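Local atomic coordinates of hypothetical protein Rv2827c (Mycobacterium tuberculosis, PDB entry 1ZEL), a protein that is of unknown function but probably binds DNA through a winged-helix domain and carries a region related to the C-terminal domain of AbiEi antitoxins. Residues A[101-106]-A[125-130]; A[146-151]-A[191-196]; A[226-231]-A[254-259]; A[246-251]-A[278-283]; A[263-268]-A[284-289]. All coordinates share one frame; numbering follows the deposited sequence.

Overall arrangement
Followed from the N terminus, interaction 1 closes a short loop holding helix 106-113, pairing strand 103-104 with strand 124-127. Interaction 2 follows in series and brings the loop after strand 142-145 to the end of helix 183-192; the two touch where W127 NE1 meets I147 O. Helix 228-240 opens interaction 3, which packs against interaction 2 through T192 and A230. Interactions 3 and 4 cross, their segments alternating along the chain and meeting around W231, L251 and M259. Interaction 4 also crosses interaction 5, which joins strands 262-264 and 283-285 and meets interaction 2 through P194.

Interaction 1: residues A[101-106]-A[125-130]; sequences GFMLAG and PIWLPP
M103 and W127 form the hydrogen-bonded pair of an antiparallel bridge between strand 103-104, at one edge of a three-stranded mixed sheet, and the central strand 124-127. Two backbone bonds close the pair: M103 N gives to W127 O, and W127 N to M103 O at 2.7 Å. Both side chains leave the same face of the sheet and run side by side. W127 CB lies 4.1 Å from A105 CB, and the next atom, CG, is anti to the backbone N (chi1 168°). Further out, W127 CE3 meets M103 CG at the ring edge, 4.1 Å away, and W127 CZ3 comes within 4.2 Å of M103 SD. The sulfur makes an oblique Met-aromatic contact with the six-membered ring, and NE1 bonds to I147 O. I126 CD1 touches F102 CB at 3.8 Å. Beyond the bridge, A105 N donates to P125 O at 2.8 Å.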
# COMPACT_ATOMS: atom_id res chain seq x y z
N GLY A 101 5.04 11.23 -1.28
CA GLY A 101 5.49 10.53 -2.49
C GLY A 101 5.36 9.02 -2.48
O GLY A 101 5.92 8.37 -3.36
N PHE A 102 4.63 8.45 -1.52
CA PHE A 102 4.51 7.00 -1.43
C PHE A 102 3.36 6.56 -2.30
O PHE A 102 2.47 7.36 -2.64
CB PHE A 102 4.26 6.50 0.02
CG PHE A 102 2.99 7.05 0.65
CD1 PHE A 102 1.75 6.45 0.40
CD2 PHE A 102 3.03 8.16 1.50
CE1 PHE A 102 0.58 6.97 0.95
CE2 PHE A 102 1.85 8.67 2.08
CZ PHE A 102 0.63 8.07 1.78
N MET A 103 3.36 5.27 -2.63
CA MET A 103 2.20 4.63 -3.20
C MET A 103 1.96 3.32 -2.47
O MET A 103 2.92 2.61 -2.16
CB MET A 103 2.43 4.38 -4.70
CG MET A 103 2.73 5.64 -5.47
SD MET A 103 2.98 5.44 -7.24
CE MET A 103 1.32 5.18 -7.80
N LEU A 104 0.70 2.98 -2.19
CA LEU A 104 0.36 1.66 -1.71
C LEU A 104 0.90 0.63 -2.69
O LEU A 104 0.81 0.82 -3.91
CB LEU A 104 -1.16 1.52 -1.55
CG LEU A 104 -1.82 2.32 -0.43
CD1 LEU A 104 -3.35 2.18 -0.46
CD2 LEU A 104 -1.25 1.94 0.93
N ALA A 105 1.52 -0.43 -2.17
CA ALA A 105 2.16 -1.43 -3.02
C ALA A 105 1.77 -2.84 -2.62
O ALA A 105 0.87 -3.03 -1.79
CB ALA A 105 3.70 -1.27 -3.01
N GLY A 106 2.43 -3.82 -3.22
CA GLY A 106 2.32 -5.22 -2.79
C GLY A 106 0.90 -5.63 -2.49
O GLY A 106 0.01 -5.37 -3.29
N PRO A 125 2.23 -2.19 3.10
CA PRO A 125 3.25 -2.17 2.05
C PRO A 125 3.13 -0.94 1.15
O PRO A 125 2.06 -0.68 0.56
CB PRO A 125 2.96 -3.46 1.27
CG PRO A 125 1.48 -3.63 1.42
CD PRO A 125 1.16 -3.17 2.81
N ILE A 126 4.21 -0.18 1.06
CA ILE A 126 4.28 0.96 0.16
C ILE A 126 5.51 0.92 -0.71
O ILE A 126 6.48 0.24 -0.40
CB ILE A 126 4.26 2.33 0.92
CG1 ILE A 126 5.48 2.46 1.85
CG2 ILE A 126 2.96 2.52 1.71
CD1 ILE A 126 5.62 3.86 2.45
N TRP A 127 5.48 1.68 -1.79
CA TRP A 127 6.65 1.93 -2.61
C TRP A 127 7.03 3.37 -2.34
O TRP A 127 6.15 4.22 -2.22
CB TRP A 127 6.33 1.73 -4.11
CG TRP A 127 7.47 2.27 -4.99
CD1 TRP A 127 8.67 1.66 -5.26
CD2 TRP A 127 7.54 3.57 -5.60
NE1 TRP A 127 9.46 2.50 -6.04
CE2 TRP A 127 8.79 3.67 -6.25
CE3 TRP A 127 6.66 4.66 -5.67
CZ2 TRP A 127 9.17 4.81 -6.97
CZ3 TRP A 127 7.04 5.79 -6.37
CH2 TRP A 127 8.29 5.86 -7.01
N LEU A 128 8.34 3.63 -2.21
CA LEU A 128 8.87 4.99 -2.12
C LEU A 128 9.98 5.17 -3.13
O LEU A 128 10.79 4.28 -3.30
CB LEU A 128 9.47 5.23 -0.72
CG LEU A 128 8.56 5.75 0.40
CD1 LEU A 128 9.34 5.76 1.73
CD2 LEU A 128 8.03 7.11 0.07
N PRO A 129 10.06 6.35 -3.78
CA PRO A 129 11.19 6.58 -4.65
C PRO A 129 12.52 6.63 -3.87
O PRO A 129 12.53 6.92 -2.67
CB PRO A 129 10.89 7.94 -5.28
CG PRO A 129 9.86 8.53 -4.50
CD PRO A 129 9.12 7.49 -3.76
N PRO A 130 13.64 6.28 -4.55
CA PRO A 130 14.98 6.24 -3.95
C PRO A 130 15.25 7.43 -3.04
O PRO A 130 15.75 7.27 -1.92
CB PRO A 130 15.90 6.31 -5.17
CG PRO A 130 15.11 5.58 -6.26
CD PRO A 130 13.66 5.89 -5.98

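Interaction 2: residues A[146-151]-A[191-196]; sequences RIPWNA and ATRPAS. With FMT (formic acid), chain E.
I147 and T192 meet tip to tip in the buried part of this contact, with I147 CD1 4.0 Å from T192 CB and almost as near T192 CG2. The isoleucine is held from a second direction, because its CG2 branch lies over the centre of the W149 ring, 3.7 Å above the plane. T192 OG1 is turned to V188 O within its own helix. The segments join an irregular loop, which follows strand 142-145 and has an inverse gamma turn centred on P148, to the C-terminal end of helix 183-192. R193 is the first residue to leave helical geometry there, and its carbonyl oxygen accepts from both S196 N and S196 OG, the latter at 2.7 Å. The solvent side belongs to two arginines. The extended, exposed R193 side chain slides past I147 in the opposite direction, so that I147 CG1 lies over one guanidinium face, 4.0 Å from R193 NE. R193 NH2 stands 3.1 Å from R146 O. R146, bent at chi2 (-99°), turns its guanidinium edge to a formic acid, probably from the crystallisation liquor: NE donates to O2 at 2.8 Å and NH2 to O1 at 3.0 Å.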
# COMPACT_ATOMS: atom_id res chain seq x y z
N ARG A 146 11.61 -0.81 -2.55
CA ARG A 146 12.44 0.27 -3.06
C ARG A 146 13.01 -0.03 -4.45
O ARG A 146 14.23 -0.06 -4.63
CB ARG A 146 13.58 0.54 -2.08
CG ARG A 146 13.15 1.22 -0.80
CD ARG A 146 13.40 2.71 -0.85
NE ARG A 146 13.36 3.29 0.50
CZ ARG A 146 13.14 4.57 0.73
NH1 ARG A 146 12.96 5.39 -0.30
NH2 ARG A 146 13.08 5.03 1.98
N ILE A 147 12.14 -0.21 -5.41
CA ILE A 147 12.53 -0.41 -6.80
C ILE A 147 12.74 0.98 -7.40
O ILE A 147 11.87 1.84 -7.25
CB ILE A 147 11.43 -1.21 -7.52
CG1 ILE A 147 11.31 -2.58 -6.85
CG2 ILE A 147 11.69 -1.33 -9.04
CD1 ILE A 147 10.17 -3.38 -7.34
N PRO A 148 13.90 1.23 -8.05
CA PRO A 148 14.23 2.59 -8.46
C PRO A 148 13.51 3.09 -9.71
O PRO A 148 14.15 3.64 -10.61
CB PRO A 148 15.75 2.53 -8.69
CG PRO A 148 15.98 1.15 -9.13
CD PRO A 148 15.00 0.29 -8.38
N TRP A 149 12.19 2.90 -9.76
CA TRP A 149 11.39 3.59 -10.75
C TRP A 149 11.55 5.13 -10.67
O TRP A 149 11.74 5.71 -9.58
CB TRP A 149 9.91 3.25 -10.56
CG TRP A 149 9.58 1.84 -10.94
CD1 TRP A 149 9.96 1.20 -12.09
CD2 TRP A 149 8.78 0.91 -10.20
NE1 TRP A 149 9.44 -0.08 -12.11
CE2 TRP A 149 8.71 -0.28 -10.97
CE3 TRP A 149 8.10 0.97 -8.98
CZ2 TRP A 149 8.00 -1.41 -10.54
CZ3 TRP A 149 7.39 -0.15 -8.55
CH2 TRP A 149 7.35 -1.33 -9.33
N ASN A 150 11.45 5.75 -11.86
CA ASN A 150 11.33 7.21 -12.03
C ASN A 150 10.08 7.77 -11.31
O ASN A 150 8.93 7.60 -11.76
CB ASN A 150 11.32 7.57 -13.53
CG ASN A 150 11.16 9.06 -13.78
OD1 ASN A 150 11.22 9.86 -12.84
ND2 ASN A 150 10.96 9.44 -15.04
N ALA A 151 10.34 8.41 -10.17
CA ALA A 151 9.33 9.11 -9.38
C ALA A 151 8.54 10.16 -10.17
O ALA A 151 7.45 10.58 -9.75
CB ALA A 151 9.98 9.75 -8.16
N ALA A 191 7.57 -9.69 -9.28
CA ALA A 191 8.56 -10.42 -10.10
C ALA A 191 9.99 -9.99 -9.73
O ALA A 191 10.90 -10.82 -9.62
CB ALA A 191 8.31 -10.17 -11.60
N THR A 192 10.18 -8.69 -9.53
CA THR A 192 11.51 -8.16 -9.22
C THR A 192 11.98 -8.63 -7.86
O THR A 192 13.16 -9.06 -7.71
CB THR A 192 11.55 -6.61 -9.31
OG1 THR A 192 11.22 -6.21 -10.64
CG2 THR A 192 12.92 -6.05 -8.93
N ARG A 193 11.08 -8.55 -6.87
CA ARG A 193 11.42 -8.90 -5.50
C ARG A 193 10.28 -9.71 -4.89
O ARG A 193 9.48 -9.17 -4.16
CB ARG A 193 11.66 -7.62 -4.67
CG ARG A 193 13.02 -6.96 -4.97
CD ARG A 193 13.18 -5.64 -4.27
NE ARG A 193 14.08 -4.77 -5.02
CZ ARG A 193 14.59 -3.63 -4.56
NH1 ARG A 193 14.29 -3.23 -3.33
NH2 ARG A 193 15.39 -2.90 -5.32
N PRO A 194 10.21 -11.01 -5.21
CA PRO A 194 9.11 -11.82 -4.69
C PRO A 194 8.99 -11.79 -3.17
O PRO A 194 7.91 -11.96 -2.66
CB PRO A 194 9.43 -13.23 -5.20
CG PRO A 194 10.29 -13.00 -6.42
CD PRO A 194 11.07 -11.77 -6.14
N ALA A 195 10.10 -11.55 -2.46
CA ALA A 195 10.11 -11.59 -0.99
C ALA A 195 9.43 -10.35 -0.40
O ALA A 195 9.04 -10.35 0.79
CB ALA A 195 11.56 -11.74 -0.44
N SER A 196 9.25 -9.32 -1.24
CA SER A 196 8.60 -8.10 -0.82
C SER A 196 7.10 -8.27 -0.71
O SER A 196 6.41 -7.42 -0.13
CB SER A 196 8.90 -6.95 -1.78
OG SER A 196 8.19 -7.12 -2.99
C FMT E . 12.93 2.23 4.00
O1 FMT E . 13.20 3.33 4.50
O2 FMT E . 13.34 1.83 2.90

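Interaction 3: residues A[226-231]-A[254-259]; sequences RPTSAW and RHTEVM. With FMT (formic acid), chain H; FMT (formic acid), chain G.
W231 CG lies beside its backbone N (chi1 -74°), on the side of the 254-259 loop, and one face of the indole rests against R254 CA; R254 CG itself sits between its backbone N and carbonyl carbon (chi1 62°). The CH-pi contact, with R254 CA 3.6 Å from the centroid of the W231 six-membered ring, is nearly along the ring normal. H255 adds an oblique ring pair with W231, the two ring planes 58° apart. A formic acid molecule, probably from the crystallisation liquor, bridges the segments: T228 OG1 donates to its O1 at 2.7 Å, T256 N also reaches O1, and H255 N binds O2 at 2.8 Å. A water links T228 OG1 to V258 O. R254 NH2 donates to E257 O at 2.9 Å, within the guanidinium plane, while M259 SD lies over the centre of one face. The contact lays the loop before strand 262-264 against the start of helix 228-240, where W231 also touches helices 216-223 and 244-251.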
# COMPACT_ATOMS: atom_id res chain seq x y z
N ARG A 226 15.42 -3.15 -14.61
CA ARG A 226 15.39 -4.23 -13.63
C ARG A 226 16.38 -5.33 -14.07
O ARG A 226 16.74 -5.42 -15.25
CB ARG A 226 13.97 -4.85 -13.49
CG ARG A 226 12.77 -3.92 -13.32
CD ARG A 226 12.69 -3.22 -11.97
NE ARG A 226 13.75 -2.21 -11.87
CZ ARG A 226 13.79 -1.06 -12.54
NH1 ARG A 226 12.80 -0.71 -13.37
NH2 ARG A 226 14.82 -0.24 -12.38
N PRO A 227 16.83 -6.17 -13.12
CA PRO A 227 17.70 -7.28 -13.54
C PRO A 227 16.97 -8.24 -14.47
O PRO A 227 15.73 -8.24 -14.53
CB PRO A 227 18.03 -7.97 -12.22
CG PRO A 227 17.75 -6.94 -11.14
CD PRO A 227 16.59 -6.16 -11.67
N THR A 228 17.72 -9.04 -15.21
CA THR A 228 17.12 -9.98 -16.17
C THR A 228 16.18 -10.94 -15.48
O THR A 228 15.15 -11.33 -16.04
CB THR A 228 18.22 -10.73 -16.93
OG1 THR A 228 19.08 -9.76 -17.54
CG2 THR A 228 17.63 -11.66 -18.00
N SER A 229 16.53 -11.33 -14.25
CA SER A 229 15.67 -12.20 -13.46
C SER A 229 14.25 -11.69 -13.29
O SER A 229 13.31 -12.48 -13.27
CB SER A 229 16.31 -12.48 -12.09
OG SER A 229 16.56 -11.28 -11.40
N ALA A 230 14.09 -10.37 -13.16
CA ALA A 230 12.76 -9.75 -13.05
C ALA A 230 11.95 -9.97 -14.31
O ALA A 230 10.77 -10.29 -14.24
CB ALA A 230 12.88 -8.25 -12.75
N TRP A 231 12.61 -9.82 -15.47
CA TRP A 231 12.00 -10.05 -16.76
C TRP A 231 11.56 -11.50 -16.89
O TRP A 231 10.44 -11.79 -17.32
CB TRP A 231 13.00 -9.73 -17.88
CG TRP A 231 13.24 -8.28 -18.08
CD1 TRP A 231 14.05 -7.46 -17.34
CD2 TRP A 231 12.68 -7.46 -19.13
NE1 TRP A 231 14.03 -6.18 -17.87
CE2 TRP A 231 13.20 -6.16 -18.96
CE3 TRP A 231 11.79 -7.72 -20.19
CZ2 TRP A 231 12.86 -5.10 -19.83
CZ3 TRP A 231 11.44 -6.67 -21.04
CH2 TRP A 231 11.96 -5.37 -20.84
N ARG A 254 13.85 -7.97 -23.32
CA ARG A 254 14.81 -7.71 -22.24
C ARG A 254 16.06 -7.08 -22.83
O ARG A 254 16.33 -7.22 -24.04
CB ARG A 254 15.18 -9.02 -21.53
CG ARG A 254 15.86 -10.04 -22.44
CD ARG A 254 16.26 -11.32 -21.72
NE ARG A 254 17.04 -12.22 -22.57
CZ ARG A 254 16.54 -12.95 -23.56
NH1 ARG A 254 15.26 -12.89 -23.85
NH2 ARG A 254 17.34 -13.74 -24.26
N HIS A 255 16.83 -6.38 -22.00
CA HIS A 255 18.01 -5.69 -22.51
C HIS A 255 19.21 -6.60 -22.63
O HIS A 255 20.04 -6.38 -23.49
CB HIS A 255 18.36 -4.44 -21.69
CG HIS A 255 17.21 -3.49 -21.52
ND1 HIS A 255 17.12 -2.61 -20.46
CD2 HIS A 255 16.10 -3.29 -22.27
CE1 HIS A 255 16.01 -1.91 -20.57
NE2 HIS A 255 15.37 -2.31 -21.65
N THR A 256 19.30 -7.63 -21.79
CA THR A 256 20.49 -8.49 -21.78
C THR A 256 20.21 -9.86 -22.39
O THR A 256 19.32 -10.57 -21.94
CB THR A 256 21.08 -8.63 -20.34
OG1 THR A 256 21.21 -7.33 -19.76
CG2 THR A 256 22.45 -9.32 -20.36
N GLU A 257 20.99 -10.23 -23.40
CA GLU A 257 20.77 -11.48 -24.15
C GLU A 257 20.94 -12.74 -23.32
O GLU A 257 20.06 -13.60 -23.32
CB GLU A 257 21.69 -11.54 -25.39
CG GLU A 257 21.41 -12.72 -26.30
N VAL A 258 22.07 -12.85 -22.62
CA VAL A 258 22.38 -14.08 -21.88
C VAL A 258 21.51 -14.15 -20.65
O VAL A 258 21.35 -13.16 -19.93
CB VAL A 258 23.88 -14.21 -21.47
CG1 VAL A 258 24.77 -14.35 -22.72
CG2 VAL A 258 24.33 -13.04 -20.59
N MET A 259 20.94 -15.32 -20.43
CA MET A 259 19.92 -15.48 -19.43
C MET A 259 20.32 -16.59 -18.48
O MET A 259 20.06 -17.76 -18.76
CB MET A 259 18.62 -15.83 -20.15
CG MET A 259 17.39 -15.52 -19.39
SD MET A 259 16.02 -15.18 -20.50
CE MET A 259 15.69 -16.80 -21.14
C FMT H . 17.43 -7.20 -18.69
O1 FMT H . 17.75 -8.24 -19.29
O2 FMT H . 16.93 -6.22 -19.25
C FMT G . 16.36 -2.60 -10.56
O1 FMT G . 15.67 -3.12 -9.69
O2 FMT G . 17.05 -1.60 -10.37
O HOH W 1 21.30 -11.43 -17.81

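Interaction 4: residues A[246-251]-A[278-283]; sequences RGQALL and APEYQL
Y281 reaches helix 244-251 with the edge of its ring, where CE2 lies 3.8 Å from G247 C and the Q248 N atom is also near the ring plane. The phenol edge thus lies against the bare backbone of G247. Next to it Q248 crosses the tyrosine at about a right angle, its CG 3.4 Å from Y281 OH. L251 has its CG anti to the backbone N (chi1 -173°). From there its CD2 branch comes in obliquely at the ring, 3.6 Å from Y281 CD2, and also lies 3.5 Å from E280 O. In the next shell, D239 of helix 228-240 binds the Y281 hydroxyl and Q232 binds the Y281 carbonyl, fixing the tyrosine at both ends. The turn itself is held by A278 O, which accepts from Y281 N and L283 N on opposite faces of its plane, and by Q282 NE2, which donates to P279 O at 2.9 Å. Opposite A278 stand two residues, Q282 with positive phi and L283, forming a G1 beta bulge that closes the hairpin of strands 276-278 and 283-285.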
# COMPACT_ATOMS: atom_id res chain seq x y z
N ARG A 246 2.23 -14.01 -24.74
CA ARG A 246 2.58 -12.67 -24.22
C ARG A 246 3.85 -12.73 -23.38
O ARG A 246 4.70 -11.84 -23.47
CB ARG A 246 1.42 -12.06 -23.41
CG ARG A 246 0.22 -11.57 -24.29
CD ARG A 246 -0.92 -10.98 -23.43
NE ARG A 246 -0.42 -9.99 -22.47
CZ ARG A 246 -1.09 -9.59 -21.39
NH1 ARG A 246 -2.30 -10.06 -21.14
NH2 ARG A 246 -0.54 -8.72 -20.57
N GLY A 247 3.96 -13.77 -22.56
CA GLY A 247 5.14 -13.94 -21.69
C GLY A 247 6.44 -14.08 -22.48
O GLY A 247 7.45 -13.43 -22.17
N GLN A 248 6.41 -14.90 -23.52
CA GLN A 248 7.59 -15.10 -24.36
C GLN A 248 7.95 -13.84 -25.17
O GLN A 248 9.14 -13.52 -25.37
CB GLN A 248 7.38 -16.32 -25.25
CG GLN A 248 7.34 -17.62 -24.43
CD GLN A 248 6.79 -18.81 -25.18
OE1 GLN A 248 6.94 -18.92 -26.40
NE2 GLN A 248 6.17 -19.74 -24.46
N ALA A 249 6.93 -13.09 -25.59
CA ALA A 249 7.17 -11.85 -26.32
C ALA A 249 7.76 -10.80 -25.41
O ALA A 249 8.65 -10.03 -25.81
CB ALA A 249 5.90 -11.34 -26.95
N LEU A 250 7.28 -10.75 -24.17
CA LEU A 250 7.78 -9.77 -23.20
C LEU A 250 9.22 -10.11 -22.91
O LEU A 250 10.09 -9.23 -22.87
CB LEU A 250 6.93 -9.79 -21.91
CG LEU A 250 7.45 -8.83 -20.82
CD1 LEU A 250 7.38 -7.39 -21.32
CD2 LEU A 250 6.69 -9.02 -19.51
N LEU A 251 9.49 -11.41 -22.72
CA LEU A 251 10.85 -11.81 -22.34
C LEU A 251 11.84 -11.48 -23.45
O LEU A 251 12.97 -11.08 -23.17
CB LEU A 251 10.94 -13.30 -21.94
CG LEU A 251 12.29 -13.77 -21.37
CD1 LEU A 251 12.84 -12.89 -20.23
CD2 LEU A 251 12.20 -15.19 -20.91
N ALA A 278 10.78 -24.20 -16.05
CA ALA A 278 10.24 -23.50 -17.21
C ALA A 278 11.36 -23.01 -18.16
O ALA A 278 11.81 -21.87 -18.06
CB ALA A 278 9.35 -22.33 -16.73
N PRO A 279 11.81 -23.88 -19.08
CA PRO A 279 12.97 -23.52 -19.90
C PRO A 279 12.74 -22.28 -20.80
O PRO A 279 13.70 -21.60 -21.16
CB PRO A 279 13.21 -24.79 -20.73
CG PRO A 279 11.88 -25.48 -20.76
CD PRO A 279 11.31 -25.22 -19.41
N GLU A 280 11.47 -22.00 -21.14
CA GLU A 280 11.11 -20.83 -21.93
C GLU A 280 11.58 -19.54 -21.25
O GLU A 280 11.86 -18.55 -21.90
CB GLU A 280 9.58 -20.81 -22.13
CG GLU A 280 8.98 -22.10 -22.73
CD GLU A 280 8.75 -23.25 -21.72
OE1 GLU A 280 8.87 -23.03 -20.50
OE2 GLU A 280 8.44 -24.38 -22.16
N TYR A 281 11.67 -19.57 -19.92
CA TYR A 281 12.03 -18.38 -19.13
C TYR A 281 13.30 -18.59 -18.32
O TYR A 281 13.67 -17.74 -17.50
CB TYR A 281 10.86 -17.96 -18.22
CG TYR A 281 9.57 -17.94 -18.98
CD1 TYR A 281 8.69 -19.02 -18.92
CD2 TYR A 281 9.27 -16.89 -19.84
CE1 TYR A 281 7.50 -19.01 -19.68
CE2 TYR A 281 8.10 -16.89 -20.60
CZ TYR A 281 7.23 -17.96 -20.51
OH TYR A 281 6.06 -17.95 -21.25
N GLN A 282 13.97 -19.71 -18.59
CA GLN A 282 15.11 -20.20 -17.82
C GLN A 282 14.84 -20.03 -16.34
O GLN A 282 15.60 -19.39 -15.62
CB GLN A 282 16.42 -19.50 -18.27
CG GLN A 282 16.82 -19.86 -19.74
CD GLN A 282 17.27 -21.30 -19.88
OE1 GLN A 282 18.29 -21.68 -19.31
NE2 GLN A 282 16.51 -22.11 -20.60
N LEU A 283 13.74 -20.63 -15.90
CA LEU A 283 13.23 -20.37 -14.57
C LEU A 283 12.88 -21.66 -13.86
O LEU A 283 12.20 -22.53 -14.42
CB LEU A 283 11.99 -19.47 -14.69
CG LEU A 283 11.34 -18.93 -13.44
CD1 LEU A 283 10.80 -17.58 -13.74
CD2 LEU A 283 10.23 -19.85 -13.00

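Interaction 5: residues A[263-268]-A[284-289]; sequences RFTTAH and VDELVV
E286 gathers the polar side chains of this contact. Its OE1 takes a hydrogen bond from H268 ND1 at 2.8 Å, nearly straight at 170°, in the plane of the imidazole and on the syn lone pair of the oxygen. A weak second bond runs from the same ND1 to OE2. In one of its two conformers R263 adds a long salt bridge, NE to E286 OE2 at 3.5 Å, and its guanidinium lies against the imidazole, R263 NE being 3.2 Å above the H268 ring plane and offset toward its rim. H268 and, in that conformer, R263 would be expected to favour the charged form of the acid. Among backbone bonds, F264 N gives to V284 O at 2.8 Å and E286 N to F264 O. These make a parallel ladder between strand 262-264, at the edge of a three-stranded mixed sheet, and its central strand 283-285, which leads into helix 288-296. D285 receives backbone N-H groups of that passage in an Asx turn: OD1 accepts from L287 N and V288 N, and OD2 from V289 N, with Y236 as a further partner of OD2. The apolar contacts centre on F264, whose CG is anti to the backbone N (chi1 -155°). V288 CG2 stands over the middle of its ring, 4.3 Å from the centroid, and L287 CD2 comes in obliquely, 3.5 Å from F264 CE2.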
# COMPACT_ATOMS: atom_id res chain seq x y z
N ARG A 263 15.64 -18.51 -9.98
CA ARG A 263 14.64 -19.16 -9.13
C ARG A 263 13.51 -18.19 -8.84
O ARG A 263 13.74 -17.00 -8.65
CB ARG A 263 15.26 -19.65 -7.82
CG ARG A 263 16.10 -20.91 -7.94
CD ARG A 263 16.68 -21.30 -6.57
NE ARG A 263 17.55 -22.48 -6.62
CZ ARG A 263 18.87 -22.46 -6.42
NH1 ARG A 263 19.51 -21.32 -6.16
NH2 ARG A 263 19.57 -23.59 -6.47
N PHE A 264 12.29 -18.71 -8.83
CA PHE A 264 11.12 -17.95 -8.44
C PHE A 264 10.81 -18.47 -7.06
O PHE A 264 10.29 -19.56 -6.92
CB PHE A 264 9.93 -18.19 -9.38
CG PHE A 264 8.95 -17.03 -9.41
CD1 PHE A 264 8.35 -16.63 -10.58
CD2 PHE A 264 8.66 -16.33 -8.24
CE1 PHE A 264 7.46 -15.54 -10.60
CE2 PHE A 264 7.78 -15.24 -8.25
CZ PHE A 264 7.20 -14.85 -9.43
N THR A 265 11.20 -17.71 -6.05
CA THR A 265 11.14 -18.17 -4.67
C THR A 265 11.12 -16.96 -3.74
O THR A 265 11.66 -15.91 -4.08
CB THR A 265 12.36 -19.08 -4.32
OG1 THR A 265 12.15 -19.67 -3.02
CG2 THR A 265 13.68 -18.29 -4.29
N THR A 266 10.51 -17.10 -2.56
CA THR A 266 10.60 -16.05 -1.54
C THR A 266 11.76 -16.29 -0.58
O THR A 266 12.17 -15.39 0.18
CB THR A 266 9.29 -15.89 -0.75
OG1 THR A 266 8.86 -17.18 -0.29
CG2 THR A 266 8.21 -15.30 -1.62
N ALA A 267 12.29 -17.52 -0.65
CA ALA A 267 13.43 -17.96 0.14
C ALA A 267 13.72 -19.38 -0.32
O ALA A 267 12.96 -20.31 -0.05
CB ALA A 267 13.12 -17.93 1.67
N HIS A 268 14.82 -19.56 -1.06
CA HIS A 268 15.17 -20.89 -1.57
C HIS A 268 15.52 -21.91 -0.46
O HIS A 268 16.27 -21.60 0.48
CB HIS A 268 16.30 -20.78 -2.60
CG HIS A 268 16.86 -22.11 -3.01
ND1 HIS A 268 16.12 -23.05 -3.68
CD2 HIS A 268 18.09 -22.65 -2.84
CE1 HIS A 268 16.86 -24.12 -3.90
NE2 HIS A 268 18.07 -23.90 -3.41
N VAL A 284 13.35 -21.76 -12.62
CA VAL A 284 12.94 -22.82 -11.70
C VAL A 284 11.89 -22.19 -10.76
O VAL A 284 12.19 -21.26 -10.01
CB VAL A 284 14.13 -23.36 -10.90
CG1 VAL A 284 13.66 -24.36 -9.85
CG2 VAL A 284 15.14 -24.05 -11.86
N ASP A 285 10.66 -22.67 -10.86
CA ASP A 285 9.56 -22.14 -10.07
C ASP A 285 9.40 -22.94 -8.77
O ASP A 285 8.96 -24.08 -8.80
CB ASP A 285 8.26 -22.15 -10.89
CG ASP A 285 7.06 -21.59 -10.11
OD1 ASP A 285 7.26 -20.87 -9.12
OD2 ASP A 285 5.90 -21.89 -10.50
N GLU A 286 9.76 -22.31 -7.65
CA GLU A 286 9.61 -22.93 -6.33
C GLU A 286 8.43 -22.34 -5.57
O GLU A 286 8.17 -22.69 -4.40
CB GLU A 286 10.91 -22.75 -5.55
CG GLU A 286 12.08 -23.33 -6.28
CD GLU A 286 13.41 -23.17 -5.58
OE1 GLU A 286 13.48 -22.47 -4.54
OE2 GLU A 286 14.39 -23.76 -6.08
N LEU A 287 7.67 -21.51 -6.26
CA LEU A 287 6.66 -20.70 -5.59
C LEU A 287 5.26 -20.78 -6.19
O LEU A 287 4.34 -21.16 -5.50
CB LEU A 287 7.13 -19.25 -5.54
CG LEU A 287 6.18 -18.16 -5.02
CD1 LEU A 287 5.92 -18.35 -3.54
CD2 LEU A 287 6.87 -16.83 -5.27
N VAL A 288 5.10 -20.38 -7.44
CA VAL A 288 3.78 -20.19 -8.00
C VAL A 288 3.05 -21.54 -8.13
O VAL A 288 2.04 -21.76 -7.45
CB VAL A 288 3.84 -19.40 -9.32
CG1 VAL A 288 2.47 -19.36 -10.01
CG2 VAL A 288 4.32 -17.96 -9.04
N VAL A 289 3.59 -22.45 -8.95
CA VAL A 289 2.99 -23.79 -9.11
C VAL A 289 2.99 -24.62 -7.79
O VAL A 289 1.95 -25.17 -7.40
CB VAL A 289 3.55 -24.53 -10.35
CG1 VAL A 289 2.86 -25.87 -10.56
CG2 VAL A 289 3.34 -23.67 -11.58